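Local structure of acidocalcisomal pyrophosphatase (Trypanosoma brucei brucei, 5C5V) at residues 270-275 against 279-284; 277-280 against 285-288. The protein probably hydrolyses inorganic pyrophosphate with the help of bound magnesium ions, as other members of the PPase family do. All blocks are in the same frame, centred on the assembly; numbering follows the deposited sequence.

Contact 1 of 2, residues 270-275 against 279-284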
# COMPACT_ATOMS: atom_id res chain seq x y z
N ARG A 270 4.90 7.12 -1.16
CA ARG A 270 4.88 7.44 -2.59
C ARG A 270 3.76 8.42 -2.95
O ARG A 270 3.92 9.27 -3.83
CB ARG A 270 4.69 6.17 -3.44
CG ARG A 270 5.93 5.32 -3.67
CD ARG A 270 6.92 6.01 -4.64
N PHE A 271 2.62 8.28 -2.29
CA PHE A 271 1.42 9.02 -2.68
C PHE A 271 1.28 10.37 -2.00
O PHE A 271 0.48 11.21 -2.40
CB PHE A 271 0.19 8.17 -2.41
CG PHE A 271 0.32 6.78 -2.92
CD1 PHE A 271 0.21 6.51 -4.27
CD2 PHE A 271 0.58 5.73 -2.06
CE1 PHE A 271 0.35 5.22 -4.75
CE2 PHE A 271 0.72 4.45 -2.53
CZ PHE A 271 0.61 4.19 -3.88
N MET A 272 2.06 10.57 -0.94
CA MET A 272 2.02 11.82 -0.20
C MET A 272 3.13 12.72 -0.72
O MET A 272 4.31 12.49 -0.43
CB MET A 272 2.16 11.56 1.30
CG MET A 272 1.13 10.57 1.80
SD MET A 272 -0.32 11.45 2.38
CE MET A 272 0.12 11.77 4.09
N LYS A 273 2.76 13.72 -1.51
CA LYS A 273 3.78 14.50 -2.20
C LYS A 273 3.91 15.92 -1.68
O LYS A 273 4.95 16.53 -1.84
CB LYS A 273 3.52 14.50 -3.70
CG LYS A 273 3.51 13.09 -4.28
CD LYS A 273 3.54 13.11 -5.79
CE LYS A 273 3.71 11.70 -6.35
NZ LYS A 273 3.90 11.76 -7.85
N ASP A 274 2.87 16.42 -1.03
CA ASP A 274 2.94 17.73 -0.39
C ASP A 274 1.90 17.77 0.70
O ASP A 274 1.17 16.81 0.88
CB ASP A 274 2.74 18.86 -1.40
CG ASP A 274 3.46 20.15 -0.99
OD1 ASP A 274 3.64 20.38 0.23
OD2 ASP A 274 3.85 20.94 -1.88
N ILE A 275 1.83 18.88 1.42
CA ILE A 275 1.01 18.93 2.62
C ILE A 275 -0.48 18.70 2.28
O ILE A 275 -1.25 18.18 3.10
CB ILE A 275 1.20 20.26 3.37
CG1 ILE A 275 0.52 20.22 4.73
CG2 ILE A 275 0.72 21.44 2.53
CD1 ILE A 275 1.09 19.16 5.64
N PRO A 279 -4.70 15.72 3.93
CA PRO A 279 -6.16 15.66 4.10
C PRO A 279 -6.82 14.68 3.12
O PRO A 279 -7.81 14.08 3.47
CB PRO A 279 -6.60 17.10 3.81
CG PRO A 279 -5.41 17.93 4.14
CD PRO A 279 -4.23 17.09 3.69
N LYS A 280 -6.24 14.51 1.94
CA LYS A 280 -6.79 13.59 0.94
C LYS A 280 -6.71 12.12 1.37
O LYS A 280 -7.62 11.34 1.11
CB LYS A 280 -6.04 13.75 -0.38
CG LYS A 280 -6.35 14.99 -1.13
CD LYS A 280 -5.69 14.89 -2.49
CE LYS A 280 -5.98 13.53 -3.16
NZ LYS A 280 -5.29 13.46 -4.50
N PHE A 281 -5.63 11.75 2.04
CA PHE A 281 -5.38 10.34 2.33
C PHE A 281 -5.40 10.06 3.82
O PHE A 281 -5.59 8.92 4.24
CB PHE A 281 -4.05 9.92 1.68
CG PHE A 281 -4.06 10.01 0.17
CD1 PHE A 281 -5.21 9.63 -0.54
CD2 PHE A 281 -2.97 10.52 -0.53
CE1 PHE A 281 -5.26 9.72 -1.94
CE2 PHE A 281 -3.00 10.62 -1.91
CZ PHE A 281 -4.15 10.22 -2.62
N LEU A 282 -5.22 11.11 4.62
CA LEU A 282 -5.33 10.98 6.07
C LEU A 282 -6.21 12.09 6.63
O LEU A 282 -5.75 12.91 7.43
CB LEU A 282 -3.94 11.04 6.73
CG LEU A 282 -2.95 9.95 6.31
CD1 LEU A 282 -1.55 10.25 6.82
CD2 LEU A 282 -3.38 8.57 6.79
N PRO A 283 -7.48 12.14 6.18
CA PRO A 283 -8.42 13.18 6.63
C PRO A 283 -8.46 13.29 8.15
O PRO A 283 -8.41 12.27 8.84
CB PRO A 283 -9.78 12.70 6.08
CG PRO A 283 -9.59 11.22 5.78
CD PRO A 283 -8.14 11.11 5.36
N GLY A 284 -8.50 14.52 8.66
CA GLY A 284 -8.52 14.74 10.09
C GLY A 284 -7.16 14.73 10.77
O GLY A 284 -7.05 15.14 11.93
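D274 OD1 is gripped by two backbone N-H groups, those of I275 and K316, and probably helps to place I275, whose carbonyl faces P279. The N-H of I275 reaches D274 OD1 over 2.6 Å on the anti side of the carboxylate, bent to 148°. Four residues on, P279 has no N-H to offer that carbonyl, and its ring carbon CD rests 3.2 Å from I275 O instead. The same loop is tied to the short helix it leads into, because K273 N donates to D277 OD2. The rest of the contact gathers at the edge of the F281 ring. F271 O lies near the ring plane, 3.6 Å from F281 CE2, facing the edge where the C-H groups carry slight positive charge. Beside it M272 makes a Met-aromatic contact of the edge type: SD stands 5.4 Å from the centroid of the F281 ring and 89° off its normal. One face of the ring is covered by K280 CB. M272 bends at chi2 and again at chi3 (-88°), which turns the methyl away from the phenyl, and M272 CE ends 3.5 Å from L282 CD1, the two side chains crossing at about a right angle. I228 is in touch with both of these. F271 adds its CB, 4.1 Å from F281 CE2, while its own ring leads away to the third subunit, where it stacks on the F271 of that copy and meets that copy's F281 edge-to-face. F281 makes the reciprocal edge-to-face pair with F271 of the third subunit, and L282 packs on M230 of the second subunit.

Contact 2 of 2, residues 277-280 against 285-288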
# COMPACT_ATOMS: atom_id res chain seq x y z
N ASP A 277 -1.76 16.60 0.30
CA ASP A 277 -2.12 15.20 0.16
C ASP A 277 -2.51 14.57 1.48
O ASP A 277 -3.08 13.48 1.49
CB ASP A 277 -0.97 14.40 -0.46
CG ASP A 277 -0.78 14.71 -1.91
OD1 ASP A 277 -1.80 15.00 -2.57
OD2 ASP A 277 0.38 14.69 -2.39
N VAL A 278 -2.21 15.24 2.58
CA VAL A 278 -2.48 14.64 3.89
C VAL A 278 -3.98 14.61 4.19
O VAL A 278 -4.49 13.60 4.67
CB VAL A 278 -1.73 15.38 5.03
CG1 VAL A 278 -2.09 14.77 6.40
CG2 VAL A 278 -0.21 15.33 4.81
N PRO A 279 -4.70 15.72 3.93
CA PRO A 279 -6.16 15.66 4.10
C PRO A 279 -6.82 14.68 3.12
O PRO A 279 -7.81 14.08 3.47
CB PRO A 279 -6.60 17.10 3.81
CG PRO A 279 -5.41 17.93 4.14
CD PRO A 279 -4.23 17.09 3.69
N LYS A 280 -6.24 14.51 1.94
CA LYS A 280 -6.79 13.59 0.94
C LYS A 280 -6.71 12.12 1.37
O LYS A 280 -7.62 11.34 1.11
CB LYS A 280 -6.04 13.75 -0.38
CG LYS A 280 -6.35 14.99 -1.13
CD LYS A 280 -5.69 14.89 -2.49
CE LYS A 280 -5.98 13.53 -3.16
NZ LYS A 280 -5.29 13.46 -4.50
N CYS A 285 -6.12 14.26 10.08
CA CYS A 285 -4.78 14.14 10.67
C CYS A 285 -4.18 15.51 11.02
O CYS A 285 -3.79 15.76 12.15
CB CYS A 285 -3.84 13.39 9.73
SG CYS A 285 -2.15 13.23 10.36
N LEU A 286 -4.15 16.41 10.04
CA LEU A 286 -3.67 17.77 10.27
C LEU A 286 -4.48 18.49 11.35
O LEU A 286 -3.90 19.09 12.25
CB LEU A 286 -3.71 18.57 8.97
CG LEU A 286 -2.78 18.06 7.86
CD1 LEU A 286 -2.70 19.07 6.71
CD2 LEU A 286 -1.39 17.74 8.41
N ASP A 287 -5.81 18.43 11.28
CA ASP A 287 -6.67 19.09 12.28
C ASP A 287 -6.37 18.60 13.70
O ASP A 287 -6.35 19.39 14.65
CB ASP A 287 -8.17 18.86 11.99
CG ASP A 287 -8.71 19.73 10.86
OD1 ASP A 287 -8.02 20.69 10.45
OD2 ASP A 287 -9.84 19.45 10.38
N ALA A 288 -6.21 17.29 13.85
CA ALA A 288 -5.95 16.70 15.15
C ALA A 288 -4.58 17.10 15.68
O ALA A 288 -4.43 17.40 16.86
CB ALA A 288 -6.06 15.18 15.08
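V278 holds CG1 anti to its backbone N (chi1 177°), and L286 turns its CG anti to its own carbonyl carbon (chi1 -64°); these two choices bring a valine methyl against the fork of the leucine. V278 CG1 packs 3.7 Å from L286 CD2 and just as near L286 CG, so the methyl meets one branch and the branch point together. The other branch takes the proline: L286 CD1 is 3.9 Å from P279 CG and equally close to P279 CD, touching the ring along its CG-CD side. L286 is thus shared by two consecutive residues of the first helix. C285 joins through its CB, 4.0 Å from V278 CG1. No hydrogen bond crosses, and the contact is purely apolar. It packs two consecutive short helices against each other; residues 282-284 connect them, with G284 at the N-cap position of the second. C285 also reaches W196 and I228, as well as W161 of the second subunit. On the side of the loop after strand 254-263, I275 touches both L286 and strand 313-315, so helix 285-295 meets that loop beside the strand.

Both contacts use helix 277-281, and their segments share P279 and K280. Contact 1 is the more buried, and it ties the preceding loop to the helix with aromatic, sulfur and backbone carbonyl groups, supported by carboxylates that hold the loop. Contact 2, only partly buried, joins the helix to helix 285-295 through aliphatic packing alone. Their centres lie about 6 Å apart and they touch directly: M272 CE meets V278 CG2, so the apolar groups of the two contacts come together. Each borders the second subunit, while contact 1 also faces the third through its phenylalanines. Both lie away from the site that binds magnesium and imidodiphosphate.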